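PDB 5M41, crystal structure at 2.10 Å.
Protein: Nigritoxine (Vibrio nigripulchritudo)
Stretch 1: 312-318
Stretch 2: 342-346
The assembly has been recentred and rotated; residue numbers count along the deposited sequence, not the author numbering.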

ATOM      1  N   GLY A 312      -6.232 -10.344  13.117  1.00 50.86           N
ATOM      2  CA  GLY A 312      -5.502 -11.055  14.178  1.00 54.32           C
ATOM      3  C   GLY A 312      -4.259 -10.303  14.620  1.00 53.55           C
ATOM      4  O   GLY A 312      -4.009 -10.139  15.820  1.00 54.75           O
ATOM      5  N   LEU A 313      -3.490  -9.819  13.650  1.00 51.46           N
ATOM      6  CA  LEU A 313      -2.279  -9.061  13.958  1.00 51.32           C
ATOM      7  C   LEU A 313      -2.602  -7.787  14.739  1.00 51.06           C
ATOM      8  O   LEU A 313      -1.898  -7.435  15.689  1.00 52.64           O
ATOM      9  CB  LEU A 313      -1.533  -8.704  12.670  1.00 50.06           C
ATOM     10  CG  LEU A 313      -0.163  -8.020  12.772  1.00 51.14           C
ATOM     11  CD1 LEU A 313       0.910  -9.007  13.229  1.00 48.85           C
ATOM     12  CD2 LEU A 313       0.189  -7.442  11.408  1.00 48.79           C
ATOM     13  N   THR A 314      -3.658  -7.088  14.338  1.00 48.35           N
ATOM     14  CA  THR A 314      -4.040  -5.856  15.036  1.00 49.23           C
ATOM     15  C   THR A 314      -4.507  -6.151  16.468  1.00 52.82           C
ATOM     16  O   THR A 314      -4.167  -5.412  17.412  1.00 53.86           O
ATOM     17  CB  THR A 314      -5.119  -5.067  14.260  1.00 47.56           C
ATOM     18  OG1 THR A 314      -4.747  -4.971  12.878  1.00 48.23           O
ATOM     19  CG2 THR A 314      -5.264  -3.674  14.819  1.00 48.77           C
ATOM     20  N   ALA A 315      -5.289  -7.224  16.626  1.00 55.18           N
ATOM     21  CA  ALA A 315      -5.817  -7.619  17.939  1.00 58.45           C
ATOM     22  C   ALA A 315      -4.663  -7.950  18.879  1.00 60.38           C
ATOM     23  O   ALA A 315      -4.642  -7.479  20.010  1.00 64.69           O
ATOM     24  CB  ALA A 315      -6.789  -8.788  17.810  1.00 57.60           C
ATOM     25  N   ASP A 316      -3.679  -8.706  18.396  1.00 61.66           N
ATOM     26  CA  ASP A 316      -2.546  -9.096  19.257  1.00 65.28           C
ATOM     27  C   ASP A 316      -1.742  -7.891  19.729  1.00 64.34           C
ATOM     28  O   ASP A 316      -1.297  -7.862  20.875  1.00 64.98           O
ATOM     29  CB  ASP A 316      -1.621 -10.105  18.580  1.00 64.92           C
ATOM     30  CG  ASP A 316      -2.319 -11.404  18.229  1.00 68.60           C
ATOM     31  OD1 ASP A 316      -3.446 -11.655  18.712  1.00 72.19           O
ATOM     32  OD2 ASP A 316      -1.732 -12.177  17.444  1.00 70.62           O
ATOM     33  N   ALA A 317      -1.578  -6.892  18.861  1.00 60.66           N
ATOM     34  CA  ALA A 317      -0.792  -5.711  19.215  1.00 61.32           C
ATOM     35  C   ALA A 317      -1.455  -4.897  20.327  1.00 62.34           C
ATOM     36  O   ALA A 317      -0.768  -4.354  21.203  1.00 64.40           O
ATOM     37  CB  ALA A 317      -0.526  -4.851  17.991  1.00 57.21           C
ATOM     38  N   ILE A 318      -2.784  -4.830  20.298  1.00 62.83           N
ATOM     39  CA  ILE A 318      -3.553  -4.132  21.337  1.00 66.67           C
ATOM     40  C   ILE A 318      -3.484  -4.842  22.696  1.00 74.07           C
ATOM     41  O   ILE A 318      -3.371  -4.191  23.740  1.00 76.26           O
ATOM     42  CB  ILE A 318      -5.020  -3.934  20.908  1.00 65.62           C
ATOM     43  CG1 ILE A 318      -5.089  -2.895  19.776  1.00 63.09           C
ATOM     44  CG2 ILE A 318      -5.890  -3.516  22.091  1.00 67.71           C
ATOM     45  CD1 ILE A 318      -6.425  -2.815  19.080  1.00 60.17           C
ATOM     46  N   VAL A 342       2.574  -9.491   2.891  1.00 41.48           N
ATOM     47  CA  VAL A 342       2.952  -9.325   4.286  1.00 41.54           C
ATOM     48  C   VAL A 342       2.008  -8.308   4.947  1.00 40.86           C
ATOM     49  O   VAL A 342       1.702  -7.263   4.358  1.00 39.65           O
ATOM     50  CB  VAL A 342       4.451  -8.951   4.443  1.00 41.73           C
ATOM     51  CG1 VAL A 342       4.756  -7.577   3.865  1.00 41.22           C
ATOM     52  CG2 VAL A 342       4.901  -9.049   5.898  1.00 41.77           C
ATOM     53  N   ALA A 343       1.508  -8.645   6.136  1.00 38.52           N
ATOM     54  CA  ALA A 343       0.831  -7.665   6.983  1.00 39.59           C
ATOM     55  C   ALA A 343       1.838  -7.203   8.017  1.00 40.88           C
ATOM     56  O   ALA A 343       2.580  -8.023   8.580  1.00 38.94           O
ATOM     57  CB  ALA A 343      -0.377  -8.272   7.675  1.00 39.72           C
ATOM     58  N   LYS A 344       1.869  -5.896   8.247  1.00 39.60           N
ATOM     59  CA  LYS A 344       2.783  -5.296   9.188  1.00 41.59           C
ATOM     60  C   LYS A 344       2.181  -3.999   9.697  1.00 41.73           C
ATOM     61  O   LYS A 344       1.694  -3.196   8.897  1.00 41.00           O
ATOM     62  CB  LYS A 344       4.120  -5.006   8.487  1.00 43.15           C
ATOM     63  CG  LYS A 344       5.264  -4.658   9.421  1.00 48.75           C
ATOM     64  CD  LYS A 344       6.634  -4.943   8.783  1.00 49.60           C
ATOM     65  CE  LYS A 344       7.776  -4.767   9.801  1.00 50.76           C
ATOM     66  NZ  LYS A 344       8.937  -5.679   9.480  1.00 56.49           N
ATOM     67  N   LEU A 345       2.242  -3.789  11.014  1.00 41.74           N
ATOM     68  CA  LEU A 345       1.719  -2.589  11.667  1.00 42.24           C
ATOM     69  C   LEU A 345       2.855  -1.619  11.883  1.00 45.08           C
ATOM     70  O   LEU A 345       3.986  -2.046  12.179  1.00 42.14           O
ATOM     71  CB  LEU A 345       1.153  -2.918  13.053  1.00 43.41           C
ATOM     72  CG  LEU A 345       0.002  -3.907  13.073  1.00 45.76           C
ATOM     73  CD1 LEU A 345      -0.283  -4.324  14.507  1.00 48.46           C
ATOM     74  CD2 LEU A 345      -1.235  -3.296  12.417  1.00 44.80           C
ATOM     75  N   SER A 346       2.550  -0.326  11.736  1.00 42.01           N
ATOM     76  CA  SER A 346       3.469   0.733  12.089  1.00 43.60           C
ATOM     77  C   SER A 346       2.700   1.700  12.956  1.00 46.14           C
ATOM     78  O   SER A 346       1.509   1.907  12.756  1.00 46.89           O
ATOM     79  CB  SER A 346       3.969   1.485  10.859  1.00 42.91           C
ATOM     80  OG  SER A 346       4.735   0.675   9.983  1.00 43.06           O
TER

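A helix (312-318) packs against a strand (342-346) of the same chain; both elements extend beyond the residues included here. Their axes come within 9.1 Å and their N-to-C directions differ by 32°, so the two run roughly the same way. The backbones stay well apart: CA of Leu313 is 7.8 Å from CA of Ala343, and CA of Thr314 is 7.4 Å from CA of Leu345, a gap filled by side chains. Within the helix, N of Asp316, Ala317 and Ile318 donate to O of Gly312, Leu313 and Thr314, respectively; no hydrogen bond crosses between the stretches, and the contact, burying 224 Å² in all, rests on van der Waals packing.

Apolar contacts form its centre. Strand alternation points the CA-to-CB bonds of Ala343 and Leu345 toward the helix and that of Lys344 away; one helical turn separates Leu313 from Ala317, and both direct CB toward the strand. Leu313 (chi1 t, chi2 p) places CD2 between the two strand side chains, 3.9 Å from CB of Ala343 and 3.9 Å from CG of Leu345. The small methyl of Ala343 lies beside this branch, while Leu345 (chi1 m, chi2 t) reaches up to the helix: its CD1 lies 3.5 Å from CB of Ala317, a tight methyl-to-methyl contact.

Contacts between carbon and polar atoms complete the fit without adding hydrogen bonds. CD2 of Leu313 also rests 3.7 Å from O of Ala343, against the strand backbone, and CD1 of Leu345 sits 3.7 Å from O of Leu313, the carbonyl that accepts from Ala317. At the flank, OG1 of Thr314 approaches CD2 of Leu345 at 3.9 Å; a methyl offers this hydroxyl no hydrogen-bond partner, and OG1 is satisfied by a residue adjoining the stretches.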